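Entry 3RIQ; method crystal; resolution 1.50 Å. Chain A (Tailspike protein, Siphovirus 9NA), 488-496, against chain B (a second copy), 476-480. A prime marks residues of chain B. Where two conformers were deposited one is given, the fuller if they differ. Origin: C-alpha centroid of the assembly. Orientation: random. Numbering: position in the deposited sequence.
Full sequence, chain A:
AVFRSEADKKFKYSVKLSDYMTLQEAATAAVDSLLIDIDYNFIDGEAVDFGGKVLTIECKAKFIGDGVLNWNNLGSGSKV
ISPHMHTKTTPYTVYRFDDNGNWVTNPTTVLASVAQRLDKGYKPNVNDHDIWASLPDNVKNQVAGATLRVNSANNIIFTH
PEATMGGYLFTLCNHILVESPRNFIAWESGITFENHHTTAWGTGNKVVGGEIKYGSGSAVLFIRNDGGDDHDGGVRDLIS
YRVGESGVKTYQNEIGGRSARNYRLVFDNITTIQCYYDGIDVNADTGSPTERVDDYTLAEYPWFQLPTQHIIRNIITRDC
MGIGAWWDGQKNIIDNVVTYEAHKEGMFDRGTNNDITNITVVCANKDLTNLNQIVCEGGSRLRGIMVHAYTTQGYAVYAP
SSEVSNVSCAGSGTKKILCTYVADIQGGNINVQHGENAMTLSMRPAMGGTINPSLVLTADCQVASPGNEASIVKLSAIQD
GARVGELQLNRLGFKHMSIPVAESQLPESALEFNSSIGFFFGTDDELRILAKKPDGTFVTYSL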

# COMPACT_ATOMS: atom_id res chain seq x y z
N GLN A 488 -28.83 -35.37 -12.16
CA GLN A 488 -27.58 -35.89 -11.62
C GLN A 488 -26.83 -36.66 -12.68
O GLN A 488 -27.43 -37.18 -13.64
N LEU A 489 -25.50 -36.74 -12.53
CA LEU A 489 -24.66 -37.59 -13.38
C LEU A 489 -23.84 -38.53 -12.51
O LEU A 489 -23.24 -38.11 -11.51
N ASN A 490 -23.83 -39.81 -12.90
CA ASN A 490 -23.01 -40.85 -12.26
C ASN A 490 -23.44 -41.25 -10.83
O ASN A 490 -22.60 -41.65 -10.02
N ARG A 491 -24.74 -41.19 -10.52
CA ARG A 491 -25.15 -41.66 -9.20
C ARG A 491 -24.79 -43.14 -9.04
O ARG A 491 -25.11 -43.96 -9.91
N LEU A 492 -24.14 -43.46 -7.93
CA LEU A 492 -23.68 -44.82 -7.59
C LEU A 492 -22.72 -45.46 -8.60
O LEU A 492 -22.52 -46.68 -8.63
N GLY A 493 -22.10 -44.63 -9.42
CA GLY A 493 -21.07 -45.09 -10.33
C GLY A 493 -21.61 -45.72 -11.61
O GLY A 493 -20.84 -46.35 -12.34
N PHE A 494 -22.89 -45.50 -11.91
CA PHE A 494 -23.49 -46.10 -13.12
C PHE A 494 -23.36 -45.26 -14.39
O PHE A 494 -23.79 -45.69 -15.46
N LYS A 495 -22.73 -44.08 -14.29
CA LYS A 495 -22.32 -43.32 -15.48
C LYS A 495 -23.50 -42.79 -16.30
O LYS A 495 -23.32 -42.42 -17.47
N HIS A 496 -24.66 -42.67 -15.66
CA HIS A 496 -25.88 -42.30 -16.39
C HIS A 496 -26.35 -40.92 -15.94
O HIS A 496 -25.96 -40.41 -14.86
N SER B 476 -19.27 -33.30 -16.96
CA SER B 476 -18.95 -34.71 -16.64
C SER B 476 -18.54 -34.90 -15.18
O SER B 476 -17.99 -33.98 -14.54
N ALA B 477 -18.85 -36.09 -14.68
CA ALA B 477 -18.38 -36.58 -13.38
C ALA B 477 -17.10 -37.42 -13.58
O ALA B 477 -16.50 -37.39 -14.66
N ILE B 478 -16.69 -38.13 -12.53
CA ILE B 478 -15.49 -38.97 -12.60
C ILE B 478 -15.80 -40.31 -11.91
O ILE B 478 -16.62 -40.37 -10.98
N GLN B 479 -15.14 -41.36 -12.37
CA GLN B 479 -15.27 -42.71 -11.79
C GLN B 479 -13.97 -43.50 -12.06
O GLN B 479 -13.52 -43.54 -13.19
N ASP B 480 -13.37 -44.08 -11.01
CA ASP B 480 -12.08 -44.78 -11.15
C ASP B 480 -11.05 -43.88 -11.83
O ASP B 480 -10.21 -44.35 -12.59

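A buried amide at a subunit interface often serves two masters, bracing the loop that carries it while reaching across to the neighbouring chain. Asn490 in this tailspike protein is a compact example. It follows the end of a strand and opens a loop with a positive phi of 70°, a conformation asparagine tolerates better than most residues. Asn490 N donates to His496 O (3.0 Å), and Asn490 O accepts from Gly493 N (3.1 Å), so the loop folds back on its own start. With CA-to-CB pointing toward the second chain, chi1 is t (-162°) and chi2 is 40°. This setting sends the two ends of the amide to different tasks: Asn490 OD1 accepts a hydrogen bond from Lys495 N (2.8 Å) within the loop, while Asn490 ND2 donates to Gln479′ OE1 across the interface (3.0 Å, nearly straight at 158°). Asn490 ND2 also lies 3.1 Å from Ile478′ O.

Gln479′ meets this amide by folding rather than extending. Its chi1 is t (-174°), but chi2 is p (68°), and with chi3 at 41° the carbonyl end is brought to Asn490 ND2. The same Gln479′ OE1 lies 3.3 Å from Gly493 CA. Glycine suits this position twice over: its phi is 81°, and an ideal CB on Gly493 would sit a tight 3.1 Å from Gln479′ OE1.

Looser van der Waals contacts flank the polar pair. Ala477′ points toward the loop, Ala477′ CB lying 3.7 Å from Asn490 CB and 4.0 Å from Leu489 O; Leu489 (m, m) also points toward the second chain. Lys495 leaves its CA sideways, yet its m, t, t, t chain extends until Lys495 CE lies 4.3 Å from Gln479′ CG, a contact between methylenes. Arg491, Leu492 and Phe494 point away, as do Ser476′ and Ile478′ on the strand, whose alternation leaves Ala477′ and Gln479′ facing the loop.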

# COMPACT_ATOMS: atom_id res chain seq x y z
CB GLN A 488 -27.84 -36.80 -10.41
CG GLN A 488 -28.76 -36.19 -9.34
CD GLN A 488 -28.84 -37.03 -8.08
OE1 GLN A 488 -28.66 -38.26 -8.11
NE2 GLN A 488 -29.06 -36.38 -6.94
CB LEU A 489 -23.70 -36.78 -14.25
CG LEU A 489 -24.26 -35.79 -15.29
CD1 LEU A 489 -24.99 -36.48 -16.44
CD2 LEU A 489 -25.15 -34.79 -14.63
CB ASN A 490 -21.50 -40.49 -12.32
CG ASN A 490 -20.60 -41.70 -12.09
OD1 ASN A 490 -20.90 -42.81 -12.60
ND2 ASN A 490 -19.52 -41.52 -11.31
CB ARG A 491 -26.65 -41.44 -8.93
CG ARG A 491 -27.07 -42.01 -7.55
CD ARG A 491 -28.48 -41.60 -7.20
NE ARG A 491 -28.98 -42.32 -6.02
CZ ARG A 491 -28.78 -42.00 -4.74
NH1 ARG A 491 -28.08 -40.92 -4.36
NH2 ARG A 491 -29.31 -42.81 -3.82
CB LEU A 492 -24.87 -45.76 -7.26
CG LEU A 492 -25.39 -45.49 -5.84
CD1 LEU A 492 -26.68 -46.24 -5.58
CD2 LEU A 492 -24.35 -45.82 -4.74
CB PHE A 494 -24.94 -46.58 -12.87
CG PHE A 494 -25.01 -47.84 -12.02
CD1 PHE A 494 -25.07 -47.74 -10.64
CD2 PHE A 494 -24.95 -49.10 -12.61
CE1 PHE A 494 -25.08 -48.86 -9.84
CE2 PHE A 494 -24.96 -50.24 -11.81
CZ PHE A 494 -25.03 -50.13 -10.43
CB LYS A 495 -21.34 -44.10 -16.37
CG LYS A 495 -20.20 -44.74 -15.56
CD LYS A 495 -19.29 -45.58 -16.42
CE LYS A 495 -18.24 -46.25 -15.55
NZ LYS A 495 -17.44 -47.25 -16.31
CB HIS A 496 -27.00 -43.28 -16.05
CG HIS A 496 -27.40 -43.24 -14.61
ND1 HIS A 496 -26.51 -43.50 -13.59
CD2 HIS A 496 -28.58 -42.94 -14.01
CE1 HIS A 496 -27.13 -43.38 -12.42
NE2 HIS A 496 -28.39 -43.05 -12.65
CB SER B 476 -17.84 -35.27 -17.56
OG SER B 476 -16.60 -34.57 -17.30
CB ALA B 477 -19.48 -37.44 -12.70
CB ILE B 478 -14.24 -38.22 -11.96
CG1 ILE B 478 -12.91 -38.88 -12.39
CG2 ILE B 478 -14.38 -38.08 -10.43
CD1 ILE B 478 -11.63 -38.02 -12.10
CB GLN B 479 -16.47 -43.46 -12.41
CG GLN B 479 -16.76 -44.82 -11.77
CD GLN B 479 -17.27 -44.71 -10.35
OE1 GLN B 479 -18.08 -43.84 -10.04
NE2 GLN B 479 -16.78 -45.59 -9.46
CB ASP B 480 -12.23 -46.11 -11.92
CG ASP B 480 -13.25 -47.04 -11.30
OD1 ASP B 480 -13.46 -47.01 -10.05
OD2 ASP B 480 -13.85 -47.80 -12.07